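Local coordinates for protein dihydrophenazinedicarboxylate synthase (PDB 4HMW) that uses flavin mononucleotide and molecular oxygen to catalyse several oxidations in the terminal steps of phenazine biosynthesis, at residues E184-A189 / H196-Y201; S15-F20 / A190-L195; M136-S141 / V167-P172. All blocks are in the same frame, centred on the assembly; numbering follows the deposited sequence.

Contact 1 (E184-A189 / H196-Y201); sequences EMEFWA and HRRLRY. With FMN (flavin mononucleotide), chain C.
Arg-198 grips the carboxylate of Glu-186 side-on: NH2 donates to OE1 at 2.8 Å and NE to OE2 at 2.8 Å, both nearly straight. Both oxygens lie in the guanidinium plane and are met on their syn sides, the two groups being turned 33° apart. Arg-198 NH2 also donates to the FMN phosphate oxygen O2P at 2.9 Å, while NH1 donates to Gln-214 O of its own chain and to Ser-146 OG of the second subunit. Glu-184 OE1 and Arg-200 NE, 3.6 Å apart, interact by charge alone and share water 1; Glu-184 OE2 pairs with Arg-87 of the second subunit. The backbones pair as an antiparallel hairpin, with these charged groups and Trp-188 on one face, Phe-187 and Leu-199 exchanging two backbone bonds. Ala-189 O accepts from Arg-197 N and, on the opposite face of its plane, from Arg-197 NE; Arg-197 NH2 bonds Ala-190 O and Val-18 O. Trp-188 CG stands anti to the backbone N (chi1 -176°); the ring's CZ2 lies over one face of the His-196 ring, 3.5 Å from CD2, and its CH2 is 3.4 Å from the flavin methyl C8M. On the other face Phe-187 CE1 meets Tyr-201 CD1 at 3.8 Å. Held by Glu-186, the Arg-198 guanidinium is fixed in rotation and presented to the phosphate, its positive charge probably shared between two anions at this dimer-interface FMN site.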
loop_
_atom_site.group_PDB
_atom_site.type_symbol
_atom_site.label_atom_id
_atom_site.label_comp_id
_atom_site.label_asym_id
_atom_site.label_seq_id
_atom_site.Cartn_x
_atom_site.Cartn_y
_atom_site.Cartn_z
ATOM N N GLU B 184 -7.284 9.215 -11.279
ATOM C CA GLU B 184 -8.361 8.704 -10.429
ATOM C C GLU B 184 -7.894 8.832 -8.996
ATOM O O GLU B 184 -6.753 8.534 -8.703
ATOM C CB GLU B 184 -8.696 7.236 -10.752
ATOM C CG GLU B 184 -9.815 6.668 -9.883
ATOM C CD GLU B 184 -10.133 5.199 -10.192
ATOM O OE1 GLU B 184 -11.121 4.680 -9.628
ATOM O OE2 GLU B 184 -9.417 4.555 -11.011
ATOM N N MET B 185 -8.763 9.304 -8.108
ATOM C CA MET B 185 -8.504 9.270 -6.669
ATOM C C MET B 185 -9.728 8.836 -5.896
ATOM O O MET B 185 -10.824 9.101 -6.296
ATOM C CB MET B 185 -8.086 10.645 -6.164
ATOM C CG MET B 185 -6.770 11.046 -6.731
ATOM S SD MET B 185 -6.104 12.580 -6.130
ATOM C CE MET B 185 -6.239 12.420 -4.415
ATOM N N GLU B 186 -9.527 8.152 -4.780
ATOM C CA GLU B 186 -10.639 7.880 -3.881
ATOM C C GLU B 186 -10.278 8.311 -2.504
ATOM O O GLU B 186 -9.122 8.099 -2.029
ATOM C CB GLU B 186 -11.032 6.388 -3.792
ATOM C CG GLU B 186 -12.291 6.231 -2.860
ATOM C CD GLU B 186 -12.642 4.808 -2.368
ATOM O OE1 GLU B 186 -12.236 3.787 -3.011
ATOM O OE2 GLU B 186 -13.371 4.722 -1.333
ATOM N N PHE B 187 -11.267 8.917 -1.856
ATOM C CA PHE B 187 -11.163 9.356 -0.473
ATOM C C PHE B 187 -12.129 8.507 0.322
ATOM O O PHE B 187 -13.316 8.452 -0.002
ATOM C CB PHE B 187 -11.543 10.814 -0.401
ATOM C CG PHE B 187 -10.555 11.719 -1.090
ATOM C CD1 PHE B 187 -10.643 11.917 -2.458
ATOM C CD2 PHE B 187 -9.559 12.360 -0.387
ATOM C CE1 PHE B 187 -9.749 12.698 -3.117
ATOM C CE2 PHE B 187 -8.662 13.180 -1.050
ATOM C CZ PHE B 187 -8.762 13.343 -2.430
ATOM N N TRP B 188 -11.626 7.842 1.351
ATOM C CA TRP B 188 -12.424 6.921 2.188
ATOM C C TRP B 188 -12.321 7.297 3.656
ATOM O O TRP B 188 -11.229 7.500 4.158
ATOM C CB TRP B 188 -11.868 5.523 1.998
ATOM C CG TRP B 188 -12.564 4.353 2.679
ATOM C CD1 TRP B 188 -13.415 3.477 2.091
ATOM C CD2 TRP B 188 -12.427 3.912 4.036
ATOM N NE1 TRP B 188 -13.812 2.506 2.967
ATOM C CE2 TRP B 188 -13.202 2.723 4.167
ATOM C CE3 TRP B 188 -11.682 4.349 5.127
ATOM C CZ2 TRP B 188 -13.296 2.020 5.357
ATOM C CZ3 TRP B 188 -11.761 3.624 6.307
ATOM C CH2 TRP B 188 -12.560 2.476 6.410
ATOM N N ALA B 189 -13.456 7.385 4.350
ATOM C CA ALA B 189 -13.438 7.734 5.764
ATOM C C ALA B 189 -14.399 6.831 6.509
ATOM O O ALA B 189 -15.577 6.781 6.212
ATOM C CB ALA B 189 -13.796 9.172 5.970
ATOM N N HIS B 196 -19.334 3.486 5.366
ATOM C CA HIS B 196 -18.178 4.363 5.235
ATOM C C HIS B 196 -18.391 5.375 4.117
ATOM O O HIS B 196 -19.092 5.078 3.142
ATOM C CB HIS B 196 -16.952 3.496 4.932
ATOM C CG HIS B 196 -16.759 2.395 5.910
ATOM N ND1 HIS B 196 -16.729 2.625 7.265
ATOM C CD2 HIS B 196 -16.618 1.060 5.749
ATOM C CE1 HIS B 196 -16.541 1.481 7.903
ATOM N NE2 HIS B 196 -16.483 0.512 7.005
ATOM N N ARG B 197 -17.767 6.548 4.242
ATOM C CA ARG B 197 -17.852 7.606 3.239
ATOM C C ARG B 197 -16.818 7.333 2.180
ATOM O O ARG B 197 -15.637 7.267 2.488
ATOM C CB ARG B 197 -17.539 8.979 3.861
ATOM C CG ARG B 197 -18.651 9.605 4.630
ATOM C CD ARG B 197 -18.886 9.025 6.011
ATOM N NE ARG B 197 -17.734 8.970 6.920
ATOM C CZ ARG B 197 -17.303 9.953 7.704
ATOM N NH1 ARG B 197 -17.836 11.162 7.663
ATOM N NH2 ARG B 197 -16.295 9.710 8.512
ATOM N N ARG B 198 -17.267 7.200 0.938
ATOM C CA ARG B 198 -16.387 6.872 -0.191
ATOM C C ARG B 198 -16.659 7.832 -1.314
ATOM O O ARG B 198 -17.750 7.868 -1.841
ATOM C CB ARG B 198 -16.643 5.456 -0.695
ATOM C CG ARG B 198 -16.407 4.342 0.348
ATOM C CD ARG B 198 -16.475 2.989 -0.327
ATOM N NE ARG B 198 -15.392 2.828 -1.294
ATOM C CZ ARG B 198 -15.255 1.792 -2.131
ATOM N NH1 ARG B 198 -16.151 0.817 -2.145
ATOM N NH2 ARG B 198 -14.206 1.754 -2.962
ATOM N N LEU B 199 -15.655 8.637 -1.660
ATOM C CA LEU B 199 -15.776 9.624 -2.717
ATOM C C LEU B 199 -14.727 9.341 -3.759
ATOM O O LEU B 199 -13.513 9.421 -3.499
ATOM C CB LEU B 199 -15.550 11.037 -2.135
ATOM C CG LEU B 199 -15.637 12.188 -3.143
ATOM C CD1 LEU B 199 -17.052 12.370 -3.697
ATOM C CD2 LEU B 199 -15.161 13.478 -2.463
ATOM N N ARG B 200 -15.188 9.028 -4.953
ATOM C CA ARG B 200 -14.318 8.746 -6.088
ATOM C C ARG B 200 -14.275 9.908 -7.071
ATOM O O ARG B 200 -15.310 10.441 -7.439
ATOM C CB ARG B 200 -14.789 7.477 -6.815
ATOM C CG ARG B 200 -14.097 7.269 -8.155
ATOM C CD ARG B 200 -14.658 6.101 -8.950
ATOM N NE ARG B 200 -14.448 4.804 -8.349
ATOM C CZ ARG B 200 -15.180 3.718 -8.642
ATOM N NH1 ARG B 200 -16.210 3.803 -9.491
ATOM N NH2 ARG B 200 -14.911 2.547 -8.058
ATOM N N TYR B 201 -13.059 10.320 -7.425
ATOM C CA TYR B 201 -12.799 11.265 -8.512
ATOM C C TYR B 201 -12.225 10.537 -9.717
ATOM O O TYR B 201 -11.270 9.774 -9.581
ATOM C CB TYR B 201 -11.745 12.279 -8.136
ATOM C CG TYR B 201 -12.193 13.433 -7.256
ATOM C CD1 TYR B 201 -12.356 13.264 -5.881
ATOM C CD2 TYR B 201 -12.429 14.700 -7.794
ATOM C CE1 TYR B 201 -12.731 14.323 -5.071
ATOM C CE2 TYR B 201 -12.824 15.760 -6.995
ATOM C CZ TYR B 201 -12.967 15.558 -5.625
ATOM O OH TYR B 201 -13.315 16.582 -4.796
HETATM N N1 FMN C . -12.652 -4.415 2.233
HETATM C C2 FMN C . -12.890 -5.733 1.954
HETATM O O2 FMN C . -13.546 -6.049 0.979
HETATM N N3 FMN C . -12.343 -6.707 2.746
HETATM C C4 FMN C . -11.610 -6.374 3.858
HETATM O O4 FMN C . -11.135 -7.292 4.557
HETATM C C4A FMN C . -11.389 -5.037 4.164
HETATM N N5 FMN C . -10.681 -4.679 5.299
HETATM C C5A FMN C . -10.452 -3.323 5.544
HETATM C C6 FMN C . -9.718 -2.966 6.655
HETATM C C7 FMN C . -9.446 -1.638 6.914
HETATM C C7M FMN C . -8.650 -1.306 8.127
HETATM C C8 FMN C . -9.947 -0.649 6.076
HETATM C C8M FMN C . -9.651 0.793 6.325
HETATM C C9 FMN C . -10.681 -1.002 4.960
HETATM C C9A FMN C . -10.976 -2.337 4.710
HETATM N N10 FMN C . -11.746 -2.731 3.585
HETATM C C10 FMN C . -11.936 -4.067 3.339
HETATM C "C1'" FMN C . -12.354 -1.775 2.622
HETATM C "C2'" FMN C . -11.437 -1.539 1.419
HETATM O "O2'" FMN C . -10.328 -0.693 1.759
HETATM C "C3'" FMN C . -12.180 -0.920 0.234
HETATM O "O3'" FMN C . -12.766 0.289 0.668
HETATM C "C4'" FMN C . -13.229 -1.885 -0.349
HETATM O "O4'" FMN C . -12.790 -3.221 -0.180
HETATM C "C5'" FMN C . -13.571 -1.542 -1.790
HETATM O "O5'" FMN C . -12.400 -1.522 -2.579
HETATM P P FMN C . -12.475 -1.519 -4.175
HETATM O O1P FMN C . -12.880 -2.909 -4.630
HETATM O O2P FMN C . -13.532 -0.486 -4.591
HETATM O O3P FMN C . -11.089 -1.209 -4.627
HETATM O O HOH W 1 -12.109 4.655 -6.882
#

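Contact 2 (S15-F20 / A190-L195); sequences SVDVLF and ASSDRL
Val-16 and Asp-17, in the N-terminal loop ahead of helix 30-43, meet residues 190-195 in a largely polar loop-to-loop contact at the turn of the 184-189/197-204 hairpin. Asp-17 carries it. Its backbone N donates to Ala-190 O at 3.0 Å, and its carboxylate takes hold of Ser-192 with both oxygens: OD1 accepts from the Ser-192 backbone N at 2.9 Å, from 35° out of the carboxylate plane, and OD2 accepts from Ser-192 OG at 2.8 Å through its syn lone pair. That hydroxyl stands between the backbone N and the carbonyl carbon of its own residue (chi1 63°), where OD2 can receive it. Water 2 links OD1 to Ser-192 OG and Asp-193 N, and water 3 joins OD1 to Ser-191 OG. Val-16 packs alongside, its CG2 4.0 Å from Ser-192 CB and its CG1 4.2 Å from Ala-190 CB. The turn is braced internally: Ser-191 to Arg-194 form a type I beta turn, and Asp-193 OD1 accepts from Leu-195 N in an Asx turn. Asp-193, not in contact with the Asp-17 carboxylate, has its own partner in Arg-156 of the second subunit. With OD1 accepting from Ser-192 N and two waters and OD2 from Ser-192 OG, the carboxylate is well supplied with donors; this probably keeps Asp-17 ionised as it ties the N-terminal segment to the hairpin turn.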
loop_
_atom_site.group_PDB
_atom_site.type_symbol
_atom_site.label_atom_id
_atom_site.label_comp_id
_atom_site.label_asym_id
_atom_site.label_seq_id
_atom_site.Cartn_x
_atom_site.Cartn_y
_atom_site.Cartn_z
ATOM N N SER B 15 -11.107 7.034 15.433
ATOM C CA SER B 15 -10.786 6.606 14.082
ATOM C C SER B 15 -12.065 6.315 13.307
ATOM O O SER B 15 -12.053 5.653 12.279
ATOM C CB SER B 15 -9.896 5.380 14.163
ATOM O OG SER B 15 -10.206 4.666 15.342
ATOM N N VAL B 16 -13.198 6.794 13.820
ATOM C CA VAL B 16 -14.450 6.697 13.063
ATOM C C VAL B 16 -15.118 8.071 13.117
ATOM O O VAL B 16 -14.847 8.884 14.027
ATOM C CB VAL B 16 -15.398 5.599 13.621
ATOM C CG1 VAL B 16 -14.895 4.184 13.290
ATOM C CG2 VAL B 16 -15.587 5.787 15.125
ATOM N N ASP B 17 -15.960 8.329 12.128
ATOM C CA ASP B 17 -16.785 9.522 12.089
ATOM C C ASP B 17 -15.993 10.839 12.077
ATOM O O ASP B 17 -16.483 11.857 12.572
ATOM C CB ASP B 17 -17.793 9.485 13.249
ATOM C CG ASP B 17 -18.592 8.187 13.270
ATOM O OD1 ASP B 17 -18.901 7.662 12.168
ATOM O OD2 ASP B 17 -18.908 7.699 14.394
ATOM N N VAL B 18 -14.812 10.868 11.458
ATOM C CA VAL B 18 -14.214 12.174 11.252
ATOM C C VAL B 18 -15.097 12.989 10.307
ATOM O O VAL B 18 -15.888 12.443 9.549
ATOM C CB VAL B 18 -12.774 12.139 10.802
ATOM C CG1 VAL B 18 -11.978 11.260 11.800
ATOM C CG2 VAL B 18 -12.664 11.708 9.352
ATOM N N LEU B 19 -14.993 14.307 10.398
ATOM C CA LEU B 19 -15.836 15.156 9.593
ATOM C C LEU B 19 -15.334 15.101 8.156
ATOM O O LEU B 19 -14.126 15.015 7.902
ATOM C CB LEU B 19 -15.765 16.589 10.069
ATOM C CG LEU B 19 -16.940 17.443 9.612
ATOM C CD1 LEU B 19 -18.163 17.212 10.504
ATOM C CD2 LEU B 19 -16.523 18.954 9.561
ATOM N N PHE B 20 -16.251 15.204 7.221
ATOM C CA PHE B 20 -15.909 15.047 5.794
ATOM C C PHE B 20 -17.027 15.771 5.036
ATOM O O PHE B 20 -17.805 15.163 4.330
ATOM C CB PHE B 20 -15.850 13.564 5.477
ATOM C CG PHE B 20 -15.407 13.215 4.054
ATOM C CD1 PHE B 20 -14.923 14.175 3.166
ATOM C CD2 PHE B 20 -15.479 11.895 3.626
ATOM C CE1 PHE B 20 -14.524 13.810 1.891
ATOM C CE2 PHE B 20 -15.090 11.537 2.353
ATOM C CZ PHE B 20 -14.616 12.502 1.474
ATOM N N ALA B 190 -13.876 6.146 7.506
ATOM C CA ALA B 190 -14.639 5.161 8.272
ATOM C C ALA B 190 -15.788 5.826 9.026
ATOM O O ALA B 190 -15.688 6.977 9.497
ATOM C CB ALA B 190 -13.726 4.457 9.271
ATOM N N SER B 191 -16.865 5.060 9.171
ATOM C CA SER B 191 -18.058 5.448 9.931
ATOM C C SER B 191 -18.350 4.372 10.927
ATOM O O SER B 191 -18.264 3.194 10.606
ATOM C CB SER B 191 -19.256 5.522 9.020
ATOM O OG SER B 191 -19.077 6.503 8.029
ATOM N N SER B 192 -18.740 4.759 12.135
ATOM C CA SER B 192 -19.061 3.741 13.133
ATOM C C SER B 192 -20.257 2.858 12.756
ATOM O O SER B 192 -20.328 1.720 13.234
ATOM C CB SER B 192 -19.230 4.356 14.519
ATOM O OG SER B 192 -20.320 5.259 14.537
ATOM N N ASP B 193 -21.201 3.363 11.948
ATOM C CA ASP B 193 -22.360 2.552 11.529
ATOM C C ASP B 193 -22.019 1.677 10.309
ATOM O O ASP B 193 -22.900 1.048 9.749
ATOM C CB ASP B 193 -23.649 3.419 11.286
ATOM C CG ASP B 193 -23.518 4.425 10.125
ATOM O OD1 ASP B 193 -22.523 4.398 9.361
ATOM O OD2 ASP B 193 -24.423 5.296 10.004
ATOM N N ARG B 194 -20.736 1.683 9.919
ATOM C CA ARG B 194 -20.203 0.857 8.820
ATOM C C ARG B 194 -20.560 1.352 7.415
ATOM O O ARG B 194 -20.126 0.772 6.414
ATOM C CB ARG B 194 -20.618 -0.627 8.966
ATOM C CG ARG B 194 -20.008 -1.330 10.193
ATOM C CD ARG B 194 -20.374 -2.791 10.267
ATOM N NE ARG B 194 -19.912 -3.389 11.516
ATOM C CZ ARG B 194 -18.819 -4.138 11.647
ATOM N NH1 ARG B 194 -18.052 -4.406 10.606
ATOM N NH2 ARG B 194 -18.511 -4.632 12.834
ATOM N N LEU B 195 -21.337 2.437 7.303
ATOM C CA LEU B 195 -21.612 2.991 5.975
ATOM C C LEU B 195 -20.502 4.005 5.711
ATOM O O LEU B 195 -20.673 5.236 5.841
ATOM C CB LEU B 195 -23.014 3.616 5.884
ATOM C CG LEU B 195 -23.593 3.516 4.463
ATOM C CD1 LEU B 195 -25.035 3.939 4.394
ATOM C CD2 LEU B 195 -22.768 4.284 3.460
HETATM O O HOH W 2 -21.424 6.367 11.868
HETATM O O HOH W 3 -19.606 8.784 9.805
HETATM O O HOH W 4 -13.371 8.529 10.026
#

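Contact 3 (M136-S141 / V167-P172)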
loop_
_atom_site.group_PDB
_atom_site.type_symbol
_atom_site.label_atom_id
_atom_site.label_comp_id
_atom_site.label_asym_id
_atom_site.label_seq_id
_atom_site.Cartn_x
_atom_site.Cartn_y
_atom_site.Cartn_z
ATOM N N MET B 136 22.827 11.173 3.653
ATOM C CA MET B 136 21.913 10.625 2.658
ATOM C C MET B 136 22.621 10.545 1.299
ATOM O O MET B 136 22.508 9.530 0.601
ATOM C CB MET B 136 20.623 11.466 2.571
ATOM C CG MET B 136 19.655 10.987 1.495
ATOM S SD MET B 136 20.108 11.472 -0.218
ATOM C CE MET B 136 18.666 10.837 -1.065
ATOM N N HIS B 137 23.344 11.601 0.926
ATOM C CA HIS B 137 24.090 11.603 -0.346
ATOM C C HIS B 137 25.051 10.447 -0.405
ATOM O O HIS B 137 25.206 9.799 -1.429
ATOM C CB HIS B 137 24.944 12.863 -0.487
ATOM C CG HIS B 137 24.151 14.089 -0.771
ATOM N ND1 HIS B 137 24.695 15.355 -0.721
ATOM C CD2 HIS B 137 22.850 14.246 -1.103
ATOM C CE1 HIS B 137 23.759 16.240 -1.012
ATOM N NE2 HIS B 137 22.637 15.591 -1.260
ATOM N N ALA B 138 25.737 10.215 0.698
ATOM C CA ALA B 138 26.798 9.216 0.708
ATOM C C ALA B 138 26.202 7.811 0.537
ATOM O O ALA B 138 26.723 6.997 -0.229
ATOM C CB ALA B 138 27.631 9.322 2.003
ATOM N N MET B 139 25.131 7.500 1.243
ATOM C CA MET B 139 24.565 6.167 1.131
ATOM C C MET B 139 23.873 5.990 -0.229
ATOM O O MET B 139 23.967 4.924 -0.856
ATOM C CB MET B 139 23.580 5.874 2.282
ATOM C CG MET B 139 23.031 4.428 2.271
ATOM S SD MET B 139 24.341 3.197 2.335
ATOM C CE MET B 139 24.951 3.424 4.010
ATOM N N SER B 140 23.178 7.029 -0.685
ATOM C CA SER B 140 22.490 6.978 -1.971
ATOM C C SER B 140 23.491 6.820 -3.126
ATOM O O SER B 140 23.179 6.199 -4.141
ATOM C CB SER B 140 21.657 8.233 -2.209
ATOM O OG SER B 140 20.513 8.283 -1.375
ATOM N N SER B 141 24.686 7.396 -2.974
ATOM C CA SER B 141 25.713 7.287 -3.997
ATOM C C SER B 141 26.364 5.905 -3.979
ATOM O O SER B 141 26.681 5.363 -5.029
ATOM C CB SER B 141 26.795 8.329 -3.805
ATOM O OG SER B 141 26.294 9.661 -3.972
ATOM N N VAL B 167 33.915 16.929 0.145
ATOM C CA VAL B 167 33.610 17.564 -1.121
ATOM C C VAL B 167 32.130 17.404 -1.412
ATOM O O VAL B 167 31.492 16.436 -0.941
ATOM C CB VAL B 167 34.402 16.911 -2.276
ATOM C CG1 VAL B 167 35.863 16.878 -1.943
ATOM C CG2 VAL B 167 33.905 15.505 -2.556
ATOM N N ALA B 168 31.570 18.337 -2.175
ATOM C CA ALA B 168 30.170 18.221 -2.589
ATOM C C ALA B 168 30.013 16.986 -3.465
ATOM O O ALA B 168 30.749 16.813 -4.444
ATOM C CB ALA B 168 29.729 19.451 -3.361
ATOM N N LEU B 169 29.073 16.122 -3.121
ATOM C CA LEU B 169 28.888 14.869 -3.880
ATOM C C LEU B 169 27.925 15.095 -5.028
ATOM O O LEU B 169 26.810 15.626 -4.836
ATOM C CB LEU B 169 28.399 13.723 -2.984
ATOM C CG LEU B 169 29.342 13.408 -1.818
ATOM C CD1 LEU B 169 28.734 12.397 -0.846
ATOM C CD2 LEU B 169 30.717 12.949 -2.333
ATOM N N PRO B 170 28.334 14.699 -6.236
ATOM C CA PRO B 170 27.454 14.940 -7.379
ATOM C C PRO B 170 26.210 14.056 -7.319
ATOM O O PRO B 170 26.208 12.988 -6.705
ATOM C CB PRO B 170 28.354 14.623 -8.589
ATOM C CG PRO B 170 29.329 13.598 -8.079
ATOM C CD PRO B 170 29.551 13.956 -6.609
ATOM N N ARG B 171 25.135 14.519 -7.933
ATOM C CA ARG B 171 23.929 13.726 -7.998
ATOM C C ARG B 171 24.143 12.564 -8.956
ATOM O O ARG B 171 24.396 12.789 -10.116
ATOM C CB ARG B 171 22.747 14.569 -8.480
ATOM C CG ARG B 171 21.477 13.730 -8.591
ATOM C CD ARG B 171 20.269 14.542 -8.966
ATOM N NE ARG B 171 20.377 15.199 -10.277
ATOM C CZ ARG B 171 20.003 14.652 -11.427
ATOM N NH1 ARG B 171 19.517 13.414 -11.483
ATOM N NH2 ARG B 171 20.110 15.351 -12.537
ATOM N N PRO B 172 24.055 11.314 -8.474
ATOM C CA PRO B 172 24.130 10.189 -9.417
ATOM C C PRO B 172 22.995 10.274 -10.424
ATOM O O PRO B 172 21.897 10.611 -10.021
ATOM C CB PRO B 172 23.907 8.958 -8.524
ATOM C CG PRO B 172 24.164 9.405 -7.130
ATOM C CD PRO B 172 23.889 10.877 -7.075
HETATM O O HOH W 5 27.327 16.548 -0.906
HETATM O O HOH W 6 27.843 11.086 -5.619
#
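Leu-169 sets its CG anti to its carbonyl carbon (chi1 -58°), and a second torsion near 172° sends CD1 onto the start of the 136-141 segment, 3.8 Å from His-137 CB and 4.3 Å from Ala-138 CB. Ser-141 likewise holds OG anti to its carbonyl carbon (chi1 -65°), back over the helix, where it donates to His-137 O at 2.8 Å. That carbonyl also takes the helical bond from Ser-141 N, the two donors reaching it from opposite faces of its plane. The same OG touches Pro-172 CG at 3.8 Å. No direct hydrogen bond crosses between the segments; two waters do this work. Water 5 lies 2.9 Å from both His-137 ND1 and Leu-169 N, and water 6 donates to Ser-141 OG and Pro-170 O. The other ring nitrogen of His-137, NE2, is hydrogen-bonded to Trp-129 O, and its ring stacks on the Trp-129 side chain. Helix 134-142, which carries the probable substrate-binding Ser-140, thus lies against the loop leading from helix 152-165 into strand 175-182, with Trp-129 of helix 122-130 touching both and Leu-162 of helix 152-165 packing on Ala-138 and Ser-141.

Contacts 1 and 2 adjoin, their centres about 13 Å apart: the hairpin of strands 184-189 and 197-204 supplies contact 1, and the turn joining those strands supplies half of contact 2. Arg-197 of contact 1 reaches into contact 2, its NH2 probably bonded to Val-18 O and Ala-190 O. Contact 3 lies on the opposite side of the chain's centre, about 40 Å from contact 1 and 45 Å from contact 2, centre to centre, among the helices. In sequence it is nested within the loop that contact 2 closes, and ends before contact 1 begins. All three touch the second subunit; Met-136 and Met-139 pack on its Arg-194 and Asp-193, so in the dimer contact 3 lies against the other subunit's 190-195 turn.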